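Local structure of vascular endothelial growth factor homolog (Orf virus, 2GNN) at the interface of chains A and B. The protein is a secreted, disulfide-linked homodimeric growth factor of the PDGF/VEGF family that binds a vascular endothelial growth factor receptor and induces endothelial proliferation. Coordinates in Å, arbitrary orientation; residue numbers count along the deposited sequence, not the author numbering. Chains: chain A/B, Vascular endothelial growth factor homolog.

The interface of chains A and B. Residues chain A 44-45, 48, 73-77, 87; chain B 10-13, 16-17.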
# COMPACT_ATOMS: atom_id res chain seq x y z
N ASN A 44 1.13 22.03 -0.02
CA ASN A 44 2.03 21.51 -1.03
C ASN A 44 3.18 20.76 -0.34
O ASN A 44 4.02 21.38 0.30
CB ASN A 44 2.57 22.65 -1.90
CG ASN A 44 3.24 22.17 -3.18
OD1 ASN A 44 3.71 21.04 -3.26
ND2 ASN A 44 3.27 23.04 -4.18
N PRO A 45 3.20 19.42 -0.46
CA PRO A 45 2.26 18.52 -1.13
C PRO A 45 0.95 18.25 -0.35
O PRO A 45 0.94 18.35 0.87
CB PRO A 45 3.07 17.23 -1.28
CG PRO A 45 3.99 17.24 -0.11
CD PRO A 45 4.34 18.68 0.13
N VAL A 48 1.03 12.85 2.16
CA VAL A 48 2.32 12.36 2.65
C VAL A 48 2.32 10.85 2.70
O VAL A 48 1.26 10.23 2.78
CB VAL A 48 2.65 12.92 4.07
CG1 VAL A 48 2.79 14.42 4.03
CG2 VAL A 48 1.60 12.50 5.09
N THR A 73 7.72 14.47 12.35
CA THR A 73 7.42 15.83 11.94
C THR A 73 7.86 15.99 10.49
O THR A 73 8.87 15.42 10.08
CB THR A 73 8.09 16.87 12.85
OG1 THR A 73 7.71 16.64 14.21
CG2 THR A 73 7.67 18.27 12.47
N MET A 74 7.09 16.75 9.73
CA MET A 74 7.38 17.01 8.32
C MET A 74 7.13 18.47 7.99
O MET A 74 6.15 19.05 8.46
CB MET A 74 6.51 16.13 7.42
CG MET A 74 6.59 14.65 7.73
SD MET A 74 5.74 13.68 6.50
CE MET A 74 5.76 12.05 7.21
N GLU A 75 8.01 19.05 7.18
CA GLU A 75 7.81 20.37 6.60
C GLU A 75 6.87 20.28 5.39
O GLU A 75 7.00 19.39 4.55
CB GLU A 75 9.15 20.96 6.16
CG GLU A 75 10.10 21.36 7.30
CD GLU A 75 11.36 22.04 6.78
OE1 GLU A 75 11.85 21.67 5.69
OE2 GLU A 75 11.87 22.96 7.47
N LEU A 76 5.91 21.21 5.33
CA LEU A 76 4.98 21.31 4.20
C LEU A 76 4.70 22.77 3.87
O LEU A 76 4.67 23.60 4.77
CB LEU A 76 3.65 20.62 4.52
CG LEU A 76 3.57 19.10 4.45
CD1 LEU A 76 3.85 18.48 5.80
CD2 LEU A 76 2.20 18.68 3.98
N LEU A 77 4.51 23.07 2.59
CA LEU A 77 4.18 24.43 2.17
C LEU A 77 2.71 24.77 2.40
O LEU A 77 1.82 24.02 2.00
CB LEU A 77 4.55 24.65 0.70
CG LEU A 77 5.87 25.34 0.34
CD1 LEU A 77 5.90 25.63 -1.14
CD2 LEU A 77 6.07 26.63 1.12
N MET A 87 6.35 27.91 5.19
CA MET A 87 6.58 26.51 5.54
C MET A 87 6.07 26.18 6.95
O MET A 87 6.31 26.92 7.90
CB MET A 87 8.07 26.18 5.43
CG MET A 87 8.41 24.70 5.43
SD MET A 87 8.13 23.90 3.84
CE MET A 87 9.50 24.57 2.89
N THR B 10 12.99 16.01 12.13
CA THR B 10 12.06 16.51 11.11
C THR B 10 12.45 16.08 9.70
O THR B 10 13.62 16.15 9.32
CB THR B 10 12.02 18.07 11.14
OG1 THR B 10 11.86 18.53 12.49
CG2 THR B 10 10.89 18.63 10.27
N LYS B 11 11.46 15.63 8.92
CA LYS B 11 11.65 15.40 7.48
C LYS B 11 11.54 16.71 6.67
O LYS B 11 10.51 17.39 6.70
CB LYS B 11 10.68 14.35 6.95
CG LYS B 11 10.95 12.95 7.47
CD LYS B 11 10.06 11.92 6.80
CE LYS B 11 10.28 10.53 7.40
NZ LYS B 11 9.40 9.50 6.77
N GLY B 12 12.62 17.06 5.96
CA GLY B 12 12.65 18.26 5.14
C GLY B 12 11.74 18.19 3.92
O GLY B 12 11.42 17.10 3.42
N TRP B 13 11.33 19.36 3.44
CA TRP B 13 10.34 19.47 2.36
C TRP B 13 10.62 18.65 1.09
O TRP B 13 9.71 18.02 0.55
CB TRP B 13 10.08 20.94 2.01
CG TRP B 13 9.05 21.09 0.95
CD1 TRP B 13 7.70 20.93 1.08
CD2 TRP B 13 9.28 21.42 -0.43
NE1 TRP B 13 7.08 21.14 -0.13
CE2 TRP B 13 8.02 21.45 -1.07
CE3 TRP B 13 10.44 21.71 -1.19
CZ2 TRP B 13 7.88 21.73 -2.43
CZ3 TRP B 13 10.29 22.00 -2.54
CH2 TRP B 13 9.02 22.01 -3.15
N VAL B 16 9.77 15.20 1.78
CA VAL B 16 8.31 15.08 1.92
C VAL B 16 7.64 15.02 0.55
O VAL B 16 6.77 14.18 0.30
CB VAL B 16 7.71 16.24 2.78
CG1 VAL B 16 6.19 16.13 2.83
CG2 VAL B 16 8.27 16.22 4.18
N LEU B 17 8.07 15.92 -0.34
CA LEU B 17 7.58 15.99 -1.71
C LEU B 17 7.87 14.68 -2.44
O LEU B 17 6.96 14.07 -3.00
CB LEU B 17 8.23 17.17 -2.42
CG LEU B 17 7.77 17.46 -3.85
CD1 LEU B 17 6.41 18.16 -3.85
CD2 LEU B 17 8.82 18.29 -4.56
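Helix 13-20 of chain B, with the segment before it, lies on strand 68-77 of chain A in this cystine-knot dimer of the PDGF/VEGF family. B:Lys11 forms a parallel bridge with A:Met74: its N donates to A:Thr73 O (2.8 Å), and its O receives a hydrogen bond from A:Glu75 N almost along the C=O axis (173°).

B:Trp13, which buries 110 Å², begins at the helix start, where A:Glu75 reaches over on an extended chain and its carboxylate OE1 accepts a hydrogen bond from B:Trp13 N at 3.3 Å through the anti lone pair. The carboxylate thus caps the helix N-terminus, where the helix dipole may stabilise its negative charge. CG of B:Trp13 stands anti to the backbone N (chi1 -179°). From there outward, CB of B:Trp13 meets CE of A:Met87 at 3.8 Å; the methionine chain, bent at chi2 and chi3, crosses the tryptophan at about a right angle, and its CE and SD also touch CG. CD1 then passes along the edge near A:Glu75 O, and NE1 of B:Trp13 donates to the backbone oxygen A:Asn44 O at 3.1 Å. That oxygen lies close to the ring plane, yet the N-H comes from above the carbonyl plane. The bond, with CG of A:Leu77 over one face toward the rim, should help to fix the ring's rotation, and CD of A:Pro45, which follows a cis peptide, sits beside NE1.

One helical turn on, B:Val16 splits its branches: CG1 crosses to CG of A:Pro45 and lies alongside A:Val48, while CG2 of B:Val16 meets CB of A:Met74 at 3.7 Å.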